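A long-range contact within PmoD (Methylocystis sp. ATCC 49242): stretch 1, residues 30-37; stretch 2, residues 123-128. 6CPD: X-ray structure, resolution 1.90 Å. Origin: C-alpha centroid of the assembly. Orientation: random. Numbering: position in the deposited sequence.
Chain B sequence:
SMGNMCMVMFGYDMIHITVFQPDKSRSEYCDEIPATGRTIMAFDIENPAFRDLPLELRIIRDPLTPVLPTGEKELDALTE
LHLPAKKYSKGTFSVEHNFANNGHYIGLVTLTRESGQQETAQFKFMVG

Stretch 1 30-37: CDEIPATG
Stretch 2, residues 123-128: FKFMVG

Parallel β-strands bond in a staggered ladder, one residue reaching with both its N and its O to the two neighbours of its opposite number, and PmoD gives a compact example across at least 91 residues of sequence. Residues 32-33 form a short strand beside a longer strand that includes residues 123-127. The end-to-end directions diverge by 37°, and the register pairs D31 CA with F125 CA (4.3 Å), E32 CA with M126 CA (5.3 Å), I33 CA with V127 CA (4.7 Å) and P34 CA with G128 CA (4.5 Å).

F123 (phi/psi -117/125, chi1 p at 59°, chi2 97°) makes no contact. At K124 (-99/136) the backbone contributes, K124 O lying 3.5 Å from D31 CB, while CA-to-CB points sideways and the mttt side chain makes no close approach to stretch 1. F125 is nearly fully stretched (-150/169), with chi1 p and chi2 -82°; F125 CD2 meets I33 CD1 at 3.5 Å, an oblique apolar contact with I33 in the mt rotamer.

M126 (-133/153) is the centre of the ladder. M126 N donates to O of D31 (-105/3, chi1 p) at 2.9 Å and 162°, and M126 O accepts from I33 N (2.9 Å, 160°), so M126 straddles E32 (-122/96). Their side chains share one face of the sheet: M126 is ptm, E32 mm with chi3 -24°, and M126 CG lies 3.5 Å from E32 OE1, a van der Waals contact.

V127 (-113/128) pairs with I33 (-97/113) on the opposite face, where I33 CB and V127 CG2 lie 4.4 Å apart. V127 is t, and V127 CG1 approaches A35 O at 3.4 Å. V127 CA also makes a CA-H...O contact with I33 O (3.2 Å).

I33 O also accepts the last rung, from G128 N (2.7 Å, 163°). At phi 87° a CB on G128 would jam against the preceding carbonyl, which calls for glycine; G128 CA approaches P34 O (3.5 Å) as P34 turns to -75/-24.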

# COMPACT_ATOMS: atom_id res chain seq x y z
N CYS B 30 2.44 6.79 -2.07
CA CYS B 30 2.45 5.86 -0.96
C CYS B 30 3.81 5.96 -0.26
O CYS B 30 3.97 6.80 0.63
CB CYS B 30 2.17 4.42 -1.42
SG CYS B 30 2.02 3.23 -0.03
N ASP B 31 4.78 5.13 -0.62
CA ASP B 31 6.03 5.15 0.13
C ASP B 31 7.17 5.83 -0.63
O ASP B 31 8.30 5.88 -0.14
CB ASP B 31 6.46 3.74 0.53
CG ASP B 31 6.42 2.77 -0.61
OD1 ASP B 31 6.54 3.22 -1.77
OD2 ASP B 31 6.30 1.56 -0.35
N GLU B 32 6.87 6.36 -1.81
CA GLU B 32 7.84 7.15 -2.56
C GLU B 32 7.25 8.52 -2.78
O GLU B 32 6.46 8.73 -3.70
CB GLU B 32 8.18 6.47 -3.88
CG GLU B 32 8.66 5.04 -3.73
CD GLU B 32 10.15 4.96 -3.45
OE1 GLU B 32 10.87 5.92 -3.81
OE2 GLU B 32 10.59 3.95 -2.87
N ILE B 33 7.61 9.44 -1.90
CA ILE B 33 7.10 10.80 -1.94
C ILE B 33 8.11 11.71 -2.65
O ILE B 33 9.18 11.95 -2.11
CB ILE B 33 6.82 11.27 -0.49
CG1 ILE B 33 5.85 10.29 0.19
CG2 ILE B 33 6.30 12.67 -0.44
CD1 ILE B 33 5.75 10.47 1.67
N PRO B 34 7.75 12.23 -3.84
CA PRO B 34 8.77 12.83 -4.74
C PRO B 34 9.30 14.21 -4.35
O PRO B 34 10.43 14.55 -4.74
CB PRO B 34 8.03 12.90 -6.09
CG PRO B 34 6.59 12.95 -5.74
CD PRO B 34 6.44 12.10 -4.50
N ALA B 35 8.56 14.99 -3.58
CA ALA B 35 8.98 16.37 -3.36
C ALA B 35 9.15 16.68 -1.88
O ALA B 35 8.64 15.96 -1.03
CB ALA B 35 7.96 17.34 -3.99
N THR B 36 9.97 17.69 -1.60
CA THR B 36 10.04 18.26 -0.28
C THR B 36 8.86 19.21 -0.16
O THR B 36 8.26 19.58 -1.18
CB THR B 36 11.38 18.98 -0.03
OG1 THR B 36 11.67 19.83 -1.13
CG2 THR B 36 12.52 17.96 0.10
N GLY B 37 8.47 19.57 1.05
CA GLY B 37 7.42 20.56 1.20
C GLY B 37 6.19 20.01 1.90
O GLY B 37 6.24 18.95 2.54
N PHE B 123 5.90 1.93 9.00
CA PHE B 123 5.84 2.08 7.56
C PHE B 123 7.03 2.92 7.13
O PHE B 123 7.25 4.04 7.62
CB PHE B 123 4.52 2.65 7.08
CG PHE B 123 4.16 3.98 7.63
CD1 PHE B 123 4.41 5.14 6.90
CD2 PHE B 123 3.44 4.09 8.81
CE1 PHE B 123 4.03 6.39 7.38
CE2 PHE B 123 3.03 5.34 9.30
CZ PHE B 123 3.33 6.49 8.58
N LYS B 124 7.79 2.35 6.21
CA LYS B 124 9.03 2.97 5.78
C LYS B 124 8.75 3.70 4.49
O LYS B 124 8.05 3.18 3.62
CB LYS B 124 10.12 1.92 5.59
CG LYS B 124 10.42 1.16 6.86
CD LYS B 124 11.70 0.37 6.74
CE LYS B 124 12.07 -0.28 8.04
NZ LYS B 124 13.43 -0.88 7.94
N PHE B 125 9.26 4.92 4.36
CA PHE B 125 9.03 5.65 3.12
C PHE B 125 10.19 6.58 2.85
O PHE B 125 11.04 6.81 3.70
CB PHE B 125 7.70 6.43 3.17
CG PHE B 125 7.63 7.50 4.24
CD1 PHE B 125 7.30 7.17 5.54
CD2 PHE B 125 7.86 8.84 3.93
CE1 PHE B 125 7.23 8.15 6.53
CE2 PHE B 125 7.78 9.83 4.91
CZ PHE B 125 7.45 9.49 6.20
N MET B 126 10.22 7.13 1.65
CA MET B 126 11.25 8.11 1.42
C MET B 126 10.71 9.36 0.77
O MET B 126 9.69 9.33 0.06
CB MET B 126 12.36 7.51 0.60
CG MET B 126 12.02 7.21 -0.82
SD MET B 126 13.61 6.83 -1.58
CE MET B 126 14.53 8.26 -1.02
N VAL B 127 11.40 10.46 1.03
CA VAL B 127 11.06 11.75 0.48
C VAL B 127 12.17 12.13 -0.47
O VAL B 127 13.34 12.07 -0.12
CB VAL B 127 10.89 12.81 1.59
CG1 VAL B 127 10.64 14.18 0.99
CG2 VAL B 127 9.77 12.39 2.56
N GLY B 128 11.79 12.49 -1.70
CA GLY B 128 12.76 12.94 -2.68
C GLY B 128 13.36 11.79 -3.46
O GLY B 128 14.24 12.01 -4.30